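Local coordinates for putative phosphohydrolase (Shewanella amazonensis, PDB 3M1T), which is of unknown function but belongs to the all-helical HDOD family, distantly related to HD phosphohydrolases, and may take part in signal transduction, at residues S89-A94 with D105-T110; A114-E119 with K222-D227; K122-L127 with A215-M220; D227-P232 with K262-G267; S238-I243 with G254-K259. All coordinates share one frame; numbering follows the deposited sequence.

The five contacts follow one all-helical chain from about a third of the way along to near its C-terminus. Contacts 1, 2 and 3 share helix 103-124, which meets helix 79-94 in contact 1 and helix 213-227 in the other two. Contact 3 is nested in the loop that contact 2 closes, their centres about 10 Å apart. Beyond them, contact 5 is nested in contact 4, and both use helix 256-263. The Glu119-Lys259 salt bridge joins contact 2 to contact 5. The centres of contacts 1 and 5, about 27 Å apart, are the most distant pair. The long helix 103-124 thus joins the earlier helix 79-94 to the later helix 213-227, on which helices 236-247 and 256-263 pack.

Contact 1. Residues S89-A94 with D105-T110; sequences SAVVGA and DFWGNT
Val91 and Val92, in helix 79-94, pack against Trp107 of helix 103-124, a junction of two consecutive helices in the all-helical HDOD domain. The dense part is a CH-pi contact: Val92 CG2 lies over the six-membered ring of Trp107, 3.7 Å from its centroid and only 12° off the normal. Phe106 CD2 covers the opposite face, so the indole is sandwiched between a methyl group and an aromatic neighbour. The Trp107 side chain leaves with CG anti to the carbonyl carbon (chi1 -72°), which carries the ring across to the other helix. Valine suits the partner position because its branch at CB holds a methyl close to the backbone, where a large flat ring can lie on it. Val91 CG1 adds a more oblique touch, 3.9 Å from Trp107 CH2. A leucine in place of Trp107 would probably leave Val92 CG2 and Phe106 without the flat surface between them, and the bridging water without its N-H donor. The pyrrole side is looser and wet: there one water accepts from Trp107 NE1 at 2.9 Å and donates to Val92 O at 2.7 Å.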
# COMPACT_ATOMS: atom_id res chain seq x y z
N SER A 89 -1.92 -9.15 -5.56
CA SER A 89 -1.92 -9.53 -6.98
C SER A 89 -3.17 -9.01 -7.68
O SER A 89 -3.12 -8.53 -8.81
CB SER A 89 -1.83 -11.04 -7.11
OG SER A 89 -0.62 -11.47 -6.55
N ALA A 90 -4.28 -9.02 -6.96
CA ALA A 90 -5.53 -8.50 -7.52
C ALA A 90 -5.47 -6.98 -7.74
O ALA A 90 -5.87 -6.47 -8.80
CB ALA A 90 -6.73 -8.86 -6.63
N VAL A 91 -4.98 -6.26 -6.74
CA VAL A 91 -4.83 -4.84 -6.84
C VAL A 91 -3.88 -4.44 -7.99
O VAL A 91 -4.22 -3.57 -8.80
CB VAL A 91 -4.39 -4.24 -5.48
CG1 VAL A 91 -4.01 -2.78 -5.65
CG2 VAL A 91 -5.51 -4.45 -4.40
N VAL A 92 -2.73 -5.09 -8.06
CA VAL A 92 -1.75 -4.84 -9.13
C VAL A 92 -2.39 -5.05 -10.50
O VAL A 92 -2.26 -4.23 -11.40
CB VAL A 92 -0.48 -5.74 -8.96
CG1 VAL A 92 0.36 -5.75 -10.28
CG2 VAL A 92 0.35 -5.27 -7.71
N GLY A 93 -3.18 -6.12 -10.65
CA GLY A 93 -3.86 -6.40 -11.91
C GLY A 93 -4.90 -5.39 -12.30
O GLY A 93 -5.23 -5.28 -13.48
N ALA A 94 -5.50 -4.73 -11.33
CA ALA A 94 -6.55 -3.76 -11.56
C ALA A 94 -5.91 -2.38 -11.82
O ALA A 94 -6.64 -1.51 -12.20
CB ALA A 94 -7.47 -3.71 -10.39
N ASP A 105 8.89 -0.19 -10.81
CA ASP A 105 9.46 0.73 -9.82
C ASP A 105 8.37 1.20 -8.83
O ASP A 105 8.61 1.26 -7.62
CB ASP A 105 10.10 1.97 -10.48
CG ASP A 105 11.41 1.65 -11.23
OD1 ASP A 105 11.94 0.52 -11.17
OD2 ASP A 105 11.92 2.58 -11.89
N PHE A 106 7.20 1.55 -9.36
CA PHE A 106 6.06 2.01 -8.53
C PHE A 106 5.73 0.93 -7.53
O PHE A 106 5.65 1.18 -6.32
CB PHE A 106 4.81 2.31 -9.37
CG PHE A 106 3.60 2.65 -8.52
CD1 PHE A 106 3.39 3.94 -8.05
CD2 PHE A 106 2.73 1.65 -8.16
CE1 PHE A 106 2.27 4.22 -7.25
CE2 PHE A 106 1.65 1.91 -7.33
CZ PHE A 106 1.42 3.20 -6.89
N TRP A 107 5.48 -0.27 -8.04
CA TRP A 107 5.10 -1.36 -7.13
C TRP A 107 6.25 -1.79 -6.24
O TRP A 107 6.03 -2.15 -5.10
CB TRP A 107 4.51 -2.54 -7.91
CG TRP A 107 3.15 -2.22 -8.43
CD1 TRP A 107 2.80 -2.13 -9.74
CD2 TRP A 107 1.96 -1.94 -7.68
NE1 TRP A 107 1.47 -1.81 -9.87
CE2 TRP A 107 0.93 -1.65 -8.61
CE3 TRP A 107 1.65 -1.87 -6.32
CZ2 TRP A 107 -0.34 -1.35 -8.24
CZ3 TRP A 107 0.40 -1.54 -5.95
CH2 TRP A 107 -0.60 -1.27 -6.88
N GLY A 108 7.47 -1.74 -6.74
CA GLY A 108 8.61 -2.03 -5.88
C GLY A 108 8.63 -1.12 -4.65
O GLY A 108 8.87 -1.59 -3.52
N ASN A 109 8.45 0.16 -4.88
CA ASN A 109 8.45 1.10 -3.75
C ASN A 109 7.30 0.81 -2.79
O ASN A 109 7.43 0.80 -1.55
CB ASN A 109 8.37 2.53 -4.21
CG ASN A 109 8.13 3.47 -3.06
OD1 ASN A 109 9.09 3.76 -2.28
ND2 ASN A 109 6.86 3.88 -2.85
N THR A 110 6.12 0.53 -3.38
CA THR A 110 4.97 0.20 -2.59
C THR A 110 5.18 -1.04 -1.73
O THR A 110 4.80 -1.06 -0.57
CB THR A 110 3.68 0.17 -3.46
OG1 THR A 110 3.19 1.51 -3.62
CG2 THR A 110 2.62 -0.69 -2.82
O HOH W 1 -0.21 -2.55 -12.13

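Contact 2. Residues A114-E119 with K222-D227; sequences AIICQE and KQIAAD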
# COMPACT_ATOMS: atom_id res chain seq x y z
N ALA A 114 5.11 -1.56 2.23
CA ALA A 114 4.30 -2.62 2.83
C ALA A 114 5.07 -3.53 3.74
O ALA A 114 4.63 -3.88 4.84
CB ALA A 114 3.58 -3.43 1.70
N ILE A 115 6.28 -3.92 3.31
CA ILE A 115 7.13 -4.78 4.14
C ILE A 115 7.54 -4.10 5.45
O ILE A 115 7.52 -4.72 6.56
CB ILE A 115 8.39 -5.24 3.32
CG1 ILE A 115 7.98 -6.23 2.23
CG2 ILE A 115 9.49 -5.78 4.28
CD1 ILE A 115 9.12 -6.44 1.20
N ILE A 116 7.89 -2.83 5.34
CA ILE A 116 8.23 -2.03 6.51
C ILE A 116 7.04 -1.91 7.45
O ILE A 116 7.14 -2.17 8.65
CB ILE A 116 8.79 -0.63 6.14
CG1 ILE A 116 10.11 -0.73 5.35
CG2 ILE A 116 9.00 0.24 7.43
CD1 ILE A 116 10.42 0.54 4.56
N CYS A 117 5.85 -1.59 6.90
CA CYS A 117 4.67 -1.49 7.75
C CYS A 117 4.38 -2.80 8.53
O CYS A 117 3.99 -2.79 9.69
CB CYS A 117 3.45 -1.17 6.89
SG CYS A 117 3.36 0.52 6.30
N GLN A 118 4.50 -3.92 7.86
CA GLN A 118 4.28 -5.21 8.47
C GLN A 118 5.16 -5.43 9.71
O GLN A 118 4.72 -5.99 10.72
CB GLN A 118 4.53 -6.31 7.43
CG GLN A 118 4.03 -7.66 7.82
CD GLN A 118 4.12 -8.66 6.66
OE1 GLN A 118 5.19 -8.87 6.09
NE2 GLN A 118 2.98 -9.28 6.33
N GLU A 119 6.43 -5.03 9.61
CA GLU A 119 7.38 -5.11 10.71
C GLU A 119 6.97 -4.16 11.84
O GLU A 119 7.03 -4.51 13.01
CB GLU A 119 8.78 -4.74 10.22
CG GLU A 119 9.84 -4.73 11.32
CD GLU A 119 10.01 -6.06 12.05
OE1 GLU A 119 9.76 -7.13 11.42
OE2 GLU A 119 10.45 -6.02 13.22
N LYS A 222 6.92 5.23 4.81
CA LYS A 222 7.20 6.04 3.62
C LYS A 222 8.50 6.82 3.71
O LYS A 222 9.23 6.92 2.73
CB LYS A 222 6.05 7.00 3.34
CG LYS A 222 4.80 6.32 2.84
CD LYS A 222 3.66 7.31 2.75
CE LYS A 222 3.85 8.34 1.64
NZ LYS A 222 2.83 9.43 1.71
N GLN A 223 8.72 7.41 4.87
CA GLN A 223 9.93 8.20 5.12
C GLN A 223 11.15 7.31 5.12
O GLN A 223 12.18 7.67 4.53
CB GLN A 223 9.78 9.01 6.41
CG GLN A 223 10.96 10.05 6.56
CD GLN A 223 10.74 11.15 7.56
OE1 GLN A 223 9.64 11.35 8.07
NE2 GLN A 223 11.85 11.87 7.92
N ILE A 224 11.03 6.11 5.69
CA ILE A 224 12.14 5.16 5.74
C ILE A 224 12.49 4.75 4.32
O ILE A 224 13.66 4.74 3.91
CB ILE A 224 11.76 3.92 6.58
CG1 ILE A 224 11.60 4.28 8.09
CG2 ILE A 224 12.74 2.79 6.36
CD1 ILE A 224 11.07 3.12 8.95
N ALA A 225 11.45 4.43 3.54
CA ALA A 225 11.67 3.98 2.17
C ALA A 225 12.29 5.10 1.34
O ALA A 225 13.17 4.83 0.54
CB ALA A 225 10.36 3.49 1.52
N ALA A 226 11.78 6.31 1.50
CA ALA A 226 12.20 7.45 0.67
C ALA A 226 13.63 7.86 0.93
O ALA A 226 14.41 8.21 0.01
CB ALA A 226 11.31 8.63 0.88
N ASP A 227 14.00 7.88 2.19
CA ASP A 227 15.25 8.52 2.58
C ASP A 227 16.33 7.54 2.97
O ASP A 227 17.44 7.98 3.33
CB ASP A 227 15.00 9.52 3.70
CG ASP A 227 14.25 10.75 3.24
OD1 ASP A 227 14.16 10.99 2.01
OD2 ASP A 227 13.76 11.51 4.08
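No ring, amide or carboxylate lies between Ile116 and its partners Ile224 and Ala225; there are no faces or edges to match here, and branched aliphatic chains do all the touching. Ile116 of helix 103-124 points at helix 213-227 and uses both arms of its fork. Its longer arm, with CG1 anti to the carbonyl carbon (chi1 -63°) and extended beyond it, ends in CD1, which rests 3.7 Å from Ile224 CG2. The same methyl reaches Ala225, standing 4.2 Å from Ala225 CB. The shorter arm answers in reverse, Ile116 CG2 lying 3.9 Å from Ile224 CD1. Each isoleucine thus offers one short and one long branch, and the two chains cross obliquely with long branch against short. Alanine suits position 225 because its small side chain lets CD1 come down near the backbone; the CA atoms of Ile116 and Ala225 are 8.2 Å apart. Leu260 of helix 256-263 touches both isoleucines, and Leu240 of helix 236-247 packs on Ile224, so the pair sits where four helices converge. One turn further along, Glu119 makes salt bridges to Lys259 and Arg123. With no hydrogen bond or charge pair joining the two segments, the contact is probably held mainly by close packing and the burial of apolar surface, and it has little directional preference of its own.

Contact 3. Residues K122-L127 with A215-M220; sequences KRLGTL and AGMLAM
Met217, a selenomethionine in the crystal, is the residue of segment 215-220 that meets Leu124 and Thr126. Along that segment, Ala215 comes first; its backbone N is hydrogen-bonded to Ser212 OG, close to the start of helix 213-227. Ala215 and Gly216 lead up to Met217, which points at the end of helix 103-124. Its chain runs out with CG anti to the carbonyl carbon (chi1 -73°), stays extended at the next bond and bends at the selenium, which brings CE to Thr126. Leu124 meets it tip to tip, its CD1 3.7 Å from Met217 CG and 4.0 Å from SE. Beyond the bend, Met217 CE lies 3.5 Å from Thr126 OG1, a van der Waals touch, and 4.0 Å from Leu124 CD1, so the bent end touches both partners. A long, flexible, unbranched chain suits this place, since it fits against a leucine and a threonine on either side of a turn. Leu218 then packs on Cys117, and Met220 on Leu120 and Ile243. Between the two partners of Met217 stands Gly125, whose positive phi of 77° favours glycine and lets the chain leave the helix; Leu127 is the N-cap of the next helix, 128-137. This is packing at a tight connection between consecutive helices, with a third helix, 213-227, laid against the turn, as is common in all-helical domains.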
# COMPACT_ATOMS: atom_id res chain seq x y z
N LYS A 122 4.09 -5.70 13.76
CA LYS A 122 4.58 -6.75 14.65
C LYS A 122 5.03 -6.16 15.96
O LYS A 122 4.71 -6.69 17.04
CB LYS A 122 5.71 -7.50 13.99
CG LYS A 122 5.22 -8.55 13.01
CD LYS A 122 6.35 -9.21 12.26
CE LYS A 122 5.83 -9.86 10.97
NZ LYS A 122 6.86 -10.80 10.43
N ARG A 123 5.78 -5.06 15.87
CA ARG A 123 6.26 -4.35 17.05
C ARG A 123 5.18 -3.65 17.88
O ARG A 123 5.29 -3.59 19.11
CB ARG A 123 7.35 -3.36 16.64
CG ARG A 123 8.67 -4.07 16.23
CD ARG A 123 9.63 -3.21 15.41
NE ARG A 123 10.81 -4.01 15.15
CZ ARG A 123 11.90 -4.11 15.92
NH1 ARG A 123 12.03 -3.36 17.00
NH2 ARG A 123 12.86 -4.96 15.58
N LEU A 124 4.17 -3.12 17.20
CA LEU A 124 3.07 -2.45 17.86
C LEU A 124 2.01 -3.44 18.37
O LEU A 124 1.13 -3.05 19.12
CB LEU A 124 2.40 -1.47 16.88
CG LEU A 124 3.26 -0.30 16.41
CD1 LEU A 124 2.70 0.39 15.18
CD2 LEU A 124 3.52 0.74 17.57
N GLY A 125 2.11 -4.70 18.00
CA GLY A 125 1.12 -5.69 18.39
C GLY A 125 -0.19 -5.62 17.59
O GLY A 125 -1.21 -6.12 18.05
N THR A 126 -0.17 -5.03 16.40
CA THR A 126 -1.36 -5.03 15.51
C THR A 126 -1.19 -6.11 14.45
O THR A 126 -0.11 -6.75 14.39
CB THR A 126 -1.53 -3.63 14.90
OG1 THR A 126 -0.38 -3.33 14.10
CG2 THR A 126 -1.62 -2.55 16.02
N LEU A 127 -2.23 -6.35 13.63
CA LEU A 127 -2.16 -7.45 12.67
C LEU A 127 -1.18 -7.09 11.55
O LEU A 127 -1.35 -6.10 10.85
CB LEU A 127 -3.53 -7.78 12.06
CG LEU A 127 -3.50 -8.97 11.09
CD1 LEU A 127 -3.17 -10.30 11.79
CD2 LEU A 127 -4.83 -9.06 10.34
N ALA A 215 -2.07 4.88 9.80
CA ALA A 215 -1.59 6.10 9.18
C ALA A 215 -0.20 6.44 9.71
O ALA A 215 0.63 6.84 8.93
CB ALA A 215 -2.55 7.28 9.42
N GLY A 216 0.00 6.23 10.99
CA GLY A 216 1.33 6.48 11.60
C GLY A 216 2.36 5.55 11.01
O GLY A 216 3.50 5.97 10.70
N MSE A 217 2.00 4.28 10.88
CA MSE A 217 2.90 3.29 10.24
C MSE A 217 3.23 3.70 8.82
O MSE A 217 4.41 3.61 8.37
CB MSE A 217 2.28 1.87 10.22
CG MSE A 217 2.25 1.19 11.59
SE MSE A 217 1.49 -0.53 11.51
CE MSE A 217 -0.18 -0.24 12.44
N LEU A 218 2.21 4.09 8.03
CA LEU A 218 2.46 4.53 6.67
C LEU A 218 3.41 5.71 6.65
O LEU A 218 4.39 5.75 5.87
CB LEU A 218 1.20 4.89 5.88
CG LEU A 218 0.36 3.77 5.36
CD1 LEU A 218 -0.89 4.44 4.73
CD2 LEU A 218 1.15 2.89 4.36
N ALA A 219 3.15 6.68 7.51
CA ALA A 219 4.01 7.89 7.52
C ALA A 219 5.48 7.52 7.77
O ALA A 219 6.39 8.00 7.06
CB ALA A 219 3.51 8.86 8.55
N MSE A 220 5.69 6.67 8.75
CA MSE A 220 7.02 6.21 9.14
C MSE A 220 7.68 5.40 8.03
O MSE A 220 8.81 5.67 7.59
CB MSE A 220 6.95 5.45 10.45
CG MSE A 220 8.28 4.83 10.84
SE MSE A 220 8.34 4.63 12.76
CE MSE A 220 10.28 4.27 12.93

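Contact 4. Residues D227-P232 with K262-G267; sequences DWDKIP and KMHGQG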
# COMPACT_ATOMS: atom_id res chain seq x y z
N ASP A 227 14.00 7.88 2.19
CA ASP A 227 15.25 8.52 2.58
C ASP A 227 16.33 7.54 2.97
O ASP A 227 17.44 7.98 3.33
CB ASP A 227 15.00 9.52 3.70
CG ASP A 227 14.25 10.75 3.24
OD1 ASP A 227 14.16 10.99 2.01
OD2 ASP A 227 13.76 11.51 4.08
N TRP A 228 16.09 6.25 2.87
CA TRP A 228 17.04 5.23 3.32
C TRP A 228 18.46 5.50 2.79
O TRP A 228 19.45 5.41 3.52
CB TRP A 228 16.60 3.86 2.84
CG TRP A 228 17.46 2.73 3.26
CD1 TRP A 228 18.53 2.18 2.54
CD2 TRP A 228 17.37 1.97 4.47
NE1 TRP A 228 19.09 1.15 3.25
CE2 TRP A 228 18.41 1.00 4.44
CE3 TRP A 228 16.54 2.03 5.59
CZ2 TRP A 228 18.61 0.10 5.47
CZ3 TRP A 228 16.75 1.13 6.62
CH2 TRP A 228 17.74 0.15 6.53
N ASP A 229 18.54 5.77 1.49
CA ASP A 229 19.85 5.97 0.86
C ASP A 229 20.56 7.26 1.21
O ASP A 229 21.72 7.43 0.81
CB ASP A 229 19.73 5.82 -0.66
CG ASP A 229 19.43 4.41 -1.08
OD1 ASP A 229 19.87 3.46 -0.39
OD2 ASP A 229 18.74 4.22 -2.10
N LYS A 230 19.91 8.16 1.93
CA LYS A 230 20.48 9.40 2.34
C LYS A 230 21.16 9.28 3.73
O LYS A 230 21.89 10.19 4.14
CB LYS A 230 19.41 10.48 2.39
CG LYS A 230 18.67 10.68 1.08
CD LYS A 230 17.72 11.87 1.17
CE LYS A 230 16.82 11.98 -0.08
NZ LYS A 230 15.80 10.91 -0.17
N ILE A 231 20.96 8.16 4.42
CA ILE A 231 21.40 8.05 5.84
C ILE A 231 22.57 7.08 5.97
O ILE A 231 22.47 5.93 5.58
CB ILE A 231 20.20 7.54 6.72
CG1 ILE A 231 18.96 8.42 6.52
CG2 ILE A 231 20.57 7.46 8.18
CD1 ILE A 231 19.10 9.84 6.94
N PRO A 232 23.69 7.51 6.58
CA PRO A 232 24.77 6.55 6.75
C PRO A 232 24.32 5.29 7.48
O PRO A 232 23.48 5.38 8.39
CB PRO A 232 25.81 7.32 7.56
CG PRO A 232 25.41 8.75 7.50
CD PRO A 232 23.94 8.79 7.22
N LYS A 262 18.02 -5.87 6.93
CA LYS A 262 17.90 -7.25 6.43
C LYS A 262 16.86 -7.30 5.29
O LYS A 262 17.05 -7.99 4.29
CB LYS A 262 17.51 -8.23 7.56
CG LYS A 262 18.62 -8.59 8.56
CD LYS A 262 18.22 -9.76 9.48
N MSE A 263 15.80 -6.52 5.42
CA MSE A 263 14.68 -6.63 4.46
C MSE A 263 14.76 -5.64 3.31
O MSE A 263 13.99 -5.76 2.32
CB MSE A 263 13.39 -6.44 5.19
CG MSE A 263 13.31 -7.38 6.38
SE MSE A 263 11.51 -7.42 6.95
CE MSE A 263 11.31 -5.66 7.30
N HIS A 264 15.67 -4.68 3.41
CA HIS A 264 15.77 -3.60 2.44
C HIS A 264 15.96 -4.20 1.06
O HIS A 264 16.84 -5.04 0.86
CB HIS A 264 16.96 -2.69 2.72
CG HIS A 264 17.11 -1.58 1.72
ND1 HIS A 264 18.07 -1.59 0.74
CD2 HIS A 264 16.38 -0.46 1.53
CE1 HIS A 264 17.95 -0.50 -0.00
NE2 HIS A 264 16.94 0.21 0.46
N GLY A 265 15.13 -3.77 0.12
CA GLY A 265 15.21 -4.25 -1.27
C GLY A 265 14.30 -5.40 -1.64
O GLY A 265 14.09 -5.68 -2.83
N GLN A 266 13.79 -6.12 -0.65
CA GLN A 266 12.92 -7.25 -0.88
C GLN A 266 11.63 -6.78 -1.56
O GLN A 266 11.00 -7.57 -2.27
CB GLN A 266 12.55 -7.95 0.43
CG GLN A 266 13.69 -8.74 1.06
CD GLN A 266 13.33 -9.38 2.40
OE1 GLN A 266 12.18 -9.38 2.84
NE2 GLN A 266 14.35 -9.92 3.06
N GLY A 267 11.21 -5.55 -1.29
CA GLY A 267 10.01 -5.00 -1.94
C GLY A 267 10.28 -4.70 -3.41
O GLY A 267 9.48 -5.04 -4.30
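The indole of Trp228 and the imidazole of His264 lie face against face in an offset stack. The centroids of the Trp228 five-membered ring and the His264 ring are 3.8 Å apart, and the planes are inclined by only 13°. Trp228 NE1 sits over the centre of the imidazole, while the closest pair is Trp228 CD1 with His264 NE2 at 3.3 Å. Both side chains leave with CG anti to the backbone N (chi1 -178° and 179°), which projects each ring toward the other. At the margin Asp229 OD1 lies in the indole plane at its edge and comes within 4.4 Å of His264 CE1. Further out, the backbone sets the rings in place. The short 3-10 turn of residues 228-230 is braced by a salt bridge, Lys230 NZ to Asp227 OD1 at 2.7 Å. On the other side, a type II turn from Met263 to Gln266 carries His264, and Gly265 has a positive phi at which a CB would run into the carbonyl O of His264, so glycine is called for; Glu112 of helix 103-124 bonds to Gly265 N and touches His264. Trp239 and Leu260 also pack on Trp228. Replacing Trp228 with an alanine would probably leave the imidazole free to turn and open a gap beside Trp239 and Leu260. The electron-rich indole face, with Asp229 and Glu112 nearby, may favour a protonated His264, although its charge is not seen.

Contact 5. Residues S238-I243 with G254-K259; sequences SWLAQI and GGLAEK
Two consecutive helices, 236-247 and 256-263, pack together across the loop that joins them, with Leu240 as the residue that reaches across to Leu256 and Ala257. A single methyl does the work. Leu240 leaves its helix with CG anti to the carbonyl carbon (chi1 -67°), and its CD1 settles on the first turn of the second helix, 3.7 Å from both Ala257 N and Ala257 CA. Ala257 CB stands 3.8 Å from the same methyl, and Leu256 CG flanks it at 4.0 Å. Alanine suits 257 because its single methyl group lets Leu240 CD1 lie against the backbone N and CA; the CA atoms of Leu240 and Ala257 are only 7.5 Å apart. Leucine at 240 supplies the length to bridge the two helices and an apolar end for a buried place, where Ile224 and Leu253 also pack against it. Leu256 leans in addition on Glu119 and Arg123 of helix 103-124. Just before it, Gly255 is the N-cap; its positive phi (73°) favours glycine, and its carbonyl O accepts from Lys259 N to open the helix. Gly254 O is hydrogen-bonded to Arg123 NH1, which ties the loop to helix 103-124. One helix set against the first turn of the next by a leucine lying on an alanine is close helix-helix packing at a loop connection between consecutive helices of an all-helical protein.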
# COMPACT_ATOMS: atom_id res chain seq x y z
N SER A 238 19.04 6.62 15.35
CA SER A 238 18.71 8.00 15.72
C SER A 238 17.80 8.62 14.67
O SER A 238 16.95 9.45 15.00
CB SER A 238 19.93 8.88 15.90
OG SER A 238 20.81 8.89 14.80
N TRP A 239 17.99 8.23 13.40
CA TRP A 239 17.07 8.66 12.34
C TRP A 239 15.68 8.10 12.58
O TRP A 239 14.70 8.83 12.55
CB TRP A 239 17.67 8.18 11.01
CG TRP A 239 16.84 8.29 9.79
CD1 TRP A 239 16.27 9.40 9.27
CD2 TRP A 239 16.53 7.21 8.90
NE1 TRP A 239 15.59 9.07 8.08
CE2 TRP A 239 15.74 7.73 7.85
CE3 TRP A 239 16.83 5.84 8.90
CZ2 TRP A 239 15.33 6.94 6.78
CZ3 TRP A 239 16.40 5.05 7.85
CH2 TRP A 239 15.64 5.59 6.82
N LEU A 240 15.60 6.80 12.84
CA LEU A 240 14.33 6.16 13.10
C LEU A 240 13.64 6.78 14.29
O LEU A 240 12.43 6.95 14.28
CB LEU A 240 14.52 4.65 13.28
CG LEU A 240 14.98 3.89 12.02
CD1 LEU A 240 15.42 2.48 12.37
CD2 LEU A 240 13.90 3.87 10.93
N ALA A 241 14.43 7.11 15.33
CA ALA A 241 13.87 7.76 16.53
C ALA A 241 13.17 9.08 16.17
O ALA A 241 12.09 9.35 16.68
CB ALA A 241 14.94 8.01 17.62
N GLN A 242 13.75 9.85 15.26
CA GLN A 242 13.18 11.14 14.87
C GLN A 242 11.89 10.89 14.09
O GLN A 242 10.90 11.61 14.23
CB GLN A 242 14.14 11.93 13.94
CG GLN A 242 15.46 12.27 14.48
CD GLN A 242 16.35 12.93 13.41
OE1 GLN A 242 17.23 12.28 12.84
NE2 GLN A 242 16.10 14.21 13.15
N ILE A 243 11.89 9.83 13.28
CA ILE A 243 10.71 9.51 12.47
C ILE A 243 9.55 9.03 13.36
O ILE A 243 8.37 9.38 13.13
CB ILE A 243 11.00 8.51 11.37
CG1 ILE A 243 12.04 9.04 10.37
CG2 ILE A 243 9.71 8.21 10.56
CD1 ILE A 243 12.57 8.06 9.42
N GLY A 254 14.27 -1.11 19.26
CA GLY A 254 15.31 -2.10 19.56
C GLY A 254 15.46 -3.13 18.45
O GLY A 254 14.51 -3.84 18.14
N GLY A 255 16.63 -3.14 17.82
CA GLY A 255 16.87 -4.01 16.66
C GLY A 255 16.18 -3.60 15.38
O GLY A 255 16.29 -4.30 14.39
N LEU A 256 15.52 -2.45 15.35
CA LEU A 256 14.70 -2.10 14.18
C LEU A 256 15.56 -1.77 12.97
O LEU A 256 15.28 -2.24 11.84
CB LEU A 256 13.77 -0.93 14.49
CG LEU A 256 12.87 -0.44 13.36
CD1 LEU A 256 11.94 -1.53 12.79
CD2 LEU A 256 12.02 0.76 13.85
N ALA A 257 16.57 -0.94 13.17
CA ALA A 257 17.46 -0.62 12.07
C ALA A 257 18.07 -1.88 11.45
O ALA A 257 18.15 -2.00 10.22
CB ALA A 257 18.60 0.37 12.48
N GLU A 258 18.48 -2.81 12.30
CA GLU A 258 19.12 -4.05 11.83
C GLU A 258 18.12 -4.87 11.00
O GLU A 258 18.45 -5.38 9.91
CB GLU A 258 19.65 -4.87 13.01
CG GLU A 258 21.16 -4.67 13.31
CD GLU A 258 22.04 -5.33 12.27
N LYS A 259 16.88 -4.94 11.50
CA LYS A 259 15.81 -5.70 10.84
C LYS A 259 15.47 -5.08 9.50
O LYS A 259 15.29 -5.80 8.50
CB LYS A 259 14.59 -5.83 11.74
CG LYS A 259 13.38 -6.57 11.14
CD LYS A 259 13.74 -8.02 10.82
CE LYS A 259 12.54 -8.88 10.42
NZ LYS A 259 11.55 -9.07 11.55